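Local coordinates for protein orotidine 5'-phosphate decarboxylase (Pyrococcus horikoshii, PDB 2CZD) that probably catalyses the decarboxylation of orotidine 5'-monophosphate to UMP, the last step of de novo UMP synthesis, and forms a homodimer, at residues P64-N67 with R68-R72; I42-R45 with L46-T50. One frame throughout, in Å; residues are numbered along the deposited sequence.

Contact 1 of 2, residues P64-N67 with R68-R72; sequences PNTN and RLIAR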
# COMPACT_ATOMS: atom_id res chain seq x y z
N PRO B 64 -2.94 1.11 11.64
CA PRO B 64 -3.77 -0.05 11.98
C PRO B 64 -5.23 -0.01 11.56
O PRO B 64 -5.72 -0.95 10.93
CB PRO B 64 -3.59 -0.18 13.49
CG PRO B 64 -2.18 0.29 13.69
CD PRO B 64 -2.10 1.51 12.79
N ASN B 65 -5.94 1.07 11.88
CA ASN B 65 -7.35 1.10 11.52
C ASN B 65 -7.60 1.07 10.02
O ASN B 65 -8.57 0.46 9.57
CB ASN B 65 -8.06 2.31 12.10
CG ASN B 65 -9.58 2.18 11.96
OD1 ASN B 65 -10.19 1.28 12.55
ND2 ASN B 65 -10.18 3.06 11.17
N THR B 66 -6.76 1.75 9.23
CA THR B 66 -6.95 1.76 7.79
C THR B 66 -6.59 0.38 7.21
O THR B 66 -7.27 -0.10 6.31
CB THR B 66 -6.14 2.88 7.16
OG1 THR B 66 -6.62 4.12 7.72
CG2 THR B 66 -6.31 2.92 5.63
N ASN B 67 -5.53 -0.25 7.74
CA ASN B 67 -5.18 -1.59 7.30
C ASN B 67 -6.37 -2.51 7.57
O ASN B 67 -6.73 -3.34 6.74
CB ASN B 67 -3.98 -2.12 8.09
CG ASN B 67 -2.66 -1.85 7.40
OD1 ASN B 67 -2.59 -1.04 6.47
ND2 ASN B 67 -1.60 -2.53 7.85
N ARG B 68 -6.98 -2.33 8.74
CA ARG B 68 -8.15 -3.15 9.11
C ARG B 68 -9.32 -2.95 8.13
O ARG B 68 -9.92 -3.92 7.68
CB ARG B 68 -8.60 -2.78 10.52
CG ARG B 68 -9.92 -3.43 10.96
CD ARG B 68 -10.28 -2.92 12.35
NE ARG B 68 -9.32 -3.40 13.34
CZ ARG B 68 -8.49 -2.61 14.02
NH1 ARG B 68 -8.52 -1.29 13.84
NH2 ARG B 68 -7.63 -3.14 14.87
N LEU B 69 -9.63 -1.70 7.81
CA LEU B 69 -10.71 -1.42 6.87
C LEU B 69 -10.44 -2.03 5.50
O LEU B 69 -11.34 -2.59 4.86
CB LEU B 69 -10.90 0.09 6.74
CG LEU B 69 -11.45 0.81 7.96
CD1 LEU B 69 -11.36 2.29 7.72
CD2 LEU B 69 -12.91 0.39 8.20
N ILE B 70 -9.20 -1.91 5.03
CA ILE B 70 -8.87 -2.48 3.73
C ILE B 70 -9.00 -4.01 3.78
O ILE B 70 -9.56 -4.63 2.87
CB ILE B 70 -7.44 -2.09 3.32
CG1 ILE B 70 -7.35 -0.57 3.11
CG2 ILE B 70 -7.03 -2.85 2.06
CD1 ILE B 70 -5.91 -0.10 2.94
N ALA B 71 -8.47 -4.61 4.84
CA ALA B 71 -8.52 -6.07 5.01
C ALA B 71 -9.97 -6.58 5.07
O ALA B 71 -10.32 -7.59 4.45
CB ALA B 71 -7.78 -6.47 6.28
N ARG B 72 -10.80 -5.87 5.81
CA ARG B 72 -12.20 -6.25 5.94
C ARG B 72 -12.86 -6.32 4.57
O ARG B 72 -13.55 -7.29 4.28
CB ARG B 72 -12.93 -5.24 6.83
CG ARG B 72 -14.39 -5.57 7.11
CD ARG B 72 -14.85 -4.76 8.32
NE ARG B 72 -16.24 -4.32 8.20
CZ ARG B 72 -17.29 -5.12 8.31
NH1 ARG B 72 -17.13 -6.42 8.55
NH2 ARG B 72 -18.52 -4.62 8.18
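Ile70 packs back over Thr66 on the tight side of this first part of helix 64-76. Ile70 CG1 lies 3.2 Å from Thr66 O, and Ile70 CD1 meets the methyl Thr66 CG2 at 4.1 Å. The Thr66 methyl is there because CG2 stands anti to the backbone N, which places OG1 beside that N. The same Thr66 O accepts the N-H of Ile70 at 2.9 Å, with an N-H...O angle of 165°. One residue further along, Ala71 N donates to Asn67 O at 2.9 Å. Asn67 is buried, and its amide is gripped at both ends: OD1 accepts from Asp62 N and ND2 donates to Ser92 O.

The Asn65 side is looser and nearer solvent. Asn65 OD1 lies at the edge of the Arg68 guanidinium, in its plane, and takes a weak bond from Arg68 NH1 at 3.3 Å. The amide and guanidinium planes are turned 45° apart. A bend at chi3 (-66°) folds the arginine back, so that Pro64 O lies over one guanidinium face. On the neighbouring flank Leu69 CD1 touches Asn65 ND2 at 3.7 Å, and Leu69 CG sits 3.3 Å from Asn65 O. With Leu69 cut back to an alanine, the CG and CD1 contacts go, and the Asn65 amide is likely to be freer to turn.

Leu69 also packs on Tyr9 of the second subunit, and Ile70 on Trp32 of that subunit. Within the chain, Ile70 rests on Leu58 and Leu60 of strand 53-60, while Asn67 and Ala71 meet Val96 of helix 90-97.

Contact 2 of 2, residues I42-R45 with L46-T50; sequences IIRR and LKEET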
# COMPACT_ATOMS: atom_id res chain seq x y z
N ILE B 42 -13.58 -8.33 -8.49
CA ILE B 42 -12.88 -9.26 -9.38
C ILE B 42 -12.43 -10.42 -8.49
O ILE B 42 -12.29 -11.57 -8.93
CB ILE B 42 -11.64 -8.60 -10.08
CG1 ILE B 42 -11.00 -9.57 -11.08
CG2 ILE B 42 -10.55 -8.24 -9.06
CD1 ILE B 42 -11.88 -9.91 -12.26
N ILE B 43 -12.19 -10.13 -7.22
CA ILE B 43 -11.76 -11.18 -6.31
C ILE B 43 -12.89 -12.20 -6.09
O ILE B 43 -12.65 -13.40 -6.09
CB ILE B 43 -11.32 -10.60 -4.95
CG1 ILE B 43 -10.02 -9.82 -5.12
CG2 ILE B 43 -11.10 -11.70 -3.94
CD1 ILE B 43 -9.64 -8.99 -3.90
N ARG B 44 -14.12 -11.72 -5.92
CA ARG B 44 -15.23 -12.64 -5.70
C ARG B 44 -15.53 -13.39 -6.98
O ARG B 44 -15.85 -14.58 -6.95
CB ARG B 44 -16.49 -11.91 -5.22
CG ARG B 44 -17.70 -12.84 -5.01
CD ARG B 44 -17.49 -13.90 -3.89
NE ARG B 44 -17.44 -13.31 -2.54
CZ ARG B 44 -17.00 -13.96 -1.47
NH1 ARG B 44 -16.58 -15.22 -1.57
NH2 ARG B 44 -16.96 -13.35 -0.29
N ARG B 45 -15.42 -12.70 -8.12
CA ARG B 45 -15.68 -13.36 -9.40
C ARG B 45 -14.69 -14.51 -9.56
O ARG B 45 -15.07 -15.63 -9.92
CB ARG B 45 -15.51 -12.38 -10.56
CG ARG B 45 -16.47 -11.21 -10.55
CD ARG B 45 -16.08 -10.18 -11.62
NE ARG B 45 -15.99 -10.82 -12.93
CZ ARG B 45 -15.59 -10.21 -14.04
NH1 ARG B 45 -15.23 -8.93 -14.01
NH2 ARG B 45 -15.57 -10.88 -15.18
N LEU B 46 -13.42 -14.24 -9.28
CA LEU B 46 -12.38 -15.26 -9.39
C LEU B 46 -12.66 -16.40 -8.42
O LEU B 46 -12.56 -17.58 -8.79
CB LEU B 46 -10.99 -14.65 -9.11
CG LEU B 46 -10.33 -13.81 -10.21
CD1 LEU B 46 -9.16 -13.00 -9.63
CD2 LEU B 46 -9.87 -14.71 -11.36
N LYS B 47 -13.05 -16.08 -7.19
CA LYS B 47 -13.32 -17.13 -6.21
C LYS B 47 -14.50 -18.01 -6.67
O LYS B 47 -14.43 -19.23 -6.58
CB LYS B 47 -13.64 -16.53 -4.83
CG LYS B 47 -13.97 -17.56 -3.76
CD LYS B 47 -12.88 -18.64 -3.64
CE LYS B 47 -11.53 -18.07 -3.17
NZ LYS B 47 -11.58 -17.64 -1.73
N GLU B 48 -15.56 -17.38 -7.16
CA GLU B 48 -16.73 -18.13 -7.60
C GLU B 48 -16.47 -18.94 -8.87
O GLU B 48 -16.94 -20.08 -9.00
CB GLU B 48 -17.90 -17.17 -7.84
CG GLU B 48 -18.44 -16.51 -6.57
CD GLU B 48 -19.18 -17.48 -5.68
OE1 GLU B 48 -20.00 -18.28 -6.20
OE2 GLU B 48 -18.96 -17.45 -4.45
N GLU B 49 -15.70 -18.36 -9.79
CA GLU B 49 -15.39 -19.01 -11.06
C GLU B 49 -14.36 -20.14 -11.02
O GLU B 49 -14.47 -21.09 -11.79
CB GLU B 49 -14.91 -17.97 -12.07
CG GLU B 49 -16.00 -17.04 -12.58
CD GLU B 49 -16.97 -17.76 -13.49
OE1 GLU B 49 -16.51 -18.33 -14.50
OE2 GLU B 49 -18.18 -17.77 -13.18
N THR B 50 -13.37 -20.04 -10.14
CA THR B 50 -12.29 -21.02 -10.07
C THR B 50 -12.16 -21.87 -8.81
O THR B 50 -11.57 -22.95 -8.85
CB THR B 50 -10.92 -20.34 -10.25
OG1 THR B 50 -10.56 -19.70 -9.01
CG2 THR B 50 -10.97 -19.30 -11.34
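The side chains of Ile42 and Leu46 meet one turn apart on helix 41-50, which lies between strands 27-31 and 53-60 of the TIM barrel. From CB outward the Leu46 side chain follows the Ile42 carbonyl. Leu46 CB is 3.3 Å and Leu46 CG 3.2 Å from Ile42 O; chi1 of -76° sets CG beside the backbone N. Leu46 CD1 then reaches Ile42 CG1 at 4.2 Å. The side chain also packs on Val30 and Ile54 of the barrel strands and on Ile15 of helix 11-21.

Ile42 CD1 also lies over one face of the Arg45 guanidinium, offset toward the rim. Arg45 NH2 forms a salt bridge with Glu12.

On the exposed flank Arg44 CD touches Glu48 CG at 3.9 Å. Arg44 NH1 and Glu48 OE2 are 4.4 Å apart, beyond a salt bridge. Lys47 NZ forms a salt bridge with Asp80 and a hydrogen bond to Gly78 O.

The last turn closes on Leu46 O, which takes two bonds from Thr50. Thr50 N and Thr50 OG1 each donate to Leu46 O at 2.9 Å, from opposite faces of its carbonyl plane, OG1 lying 40° out of it.

How the contacts relate
Contact 2 precedes contact 1 along the chain, with strand 53-60 between. Both helices pack on that strand at different points: contact 2 meets Ile54, contact 1 meets Leu58 and Leu60. Their centres are 22 Å apart and their nearest atoms about 8 Å. Contact 1 holds three substrate-binding residues, and its Asn67 side chain is about 9 Å from that of Lys59, the proton donor. A bound dithiothreitol, probably from the crystallisation liquor, lies about 3 Å from the Thr66 side chain. In contact 2 the Ile43 side chain is about 7 Å from that of Leu58, and Leu46 about 9 Å from Lys29, both substrate-binding residues. Only contact 1 meets the second subunit.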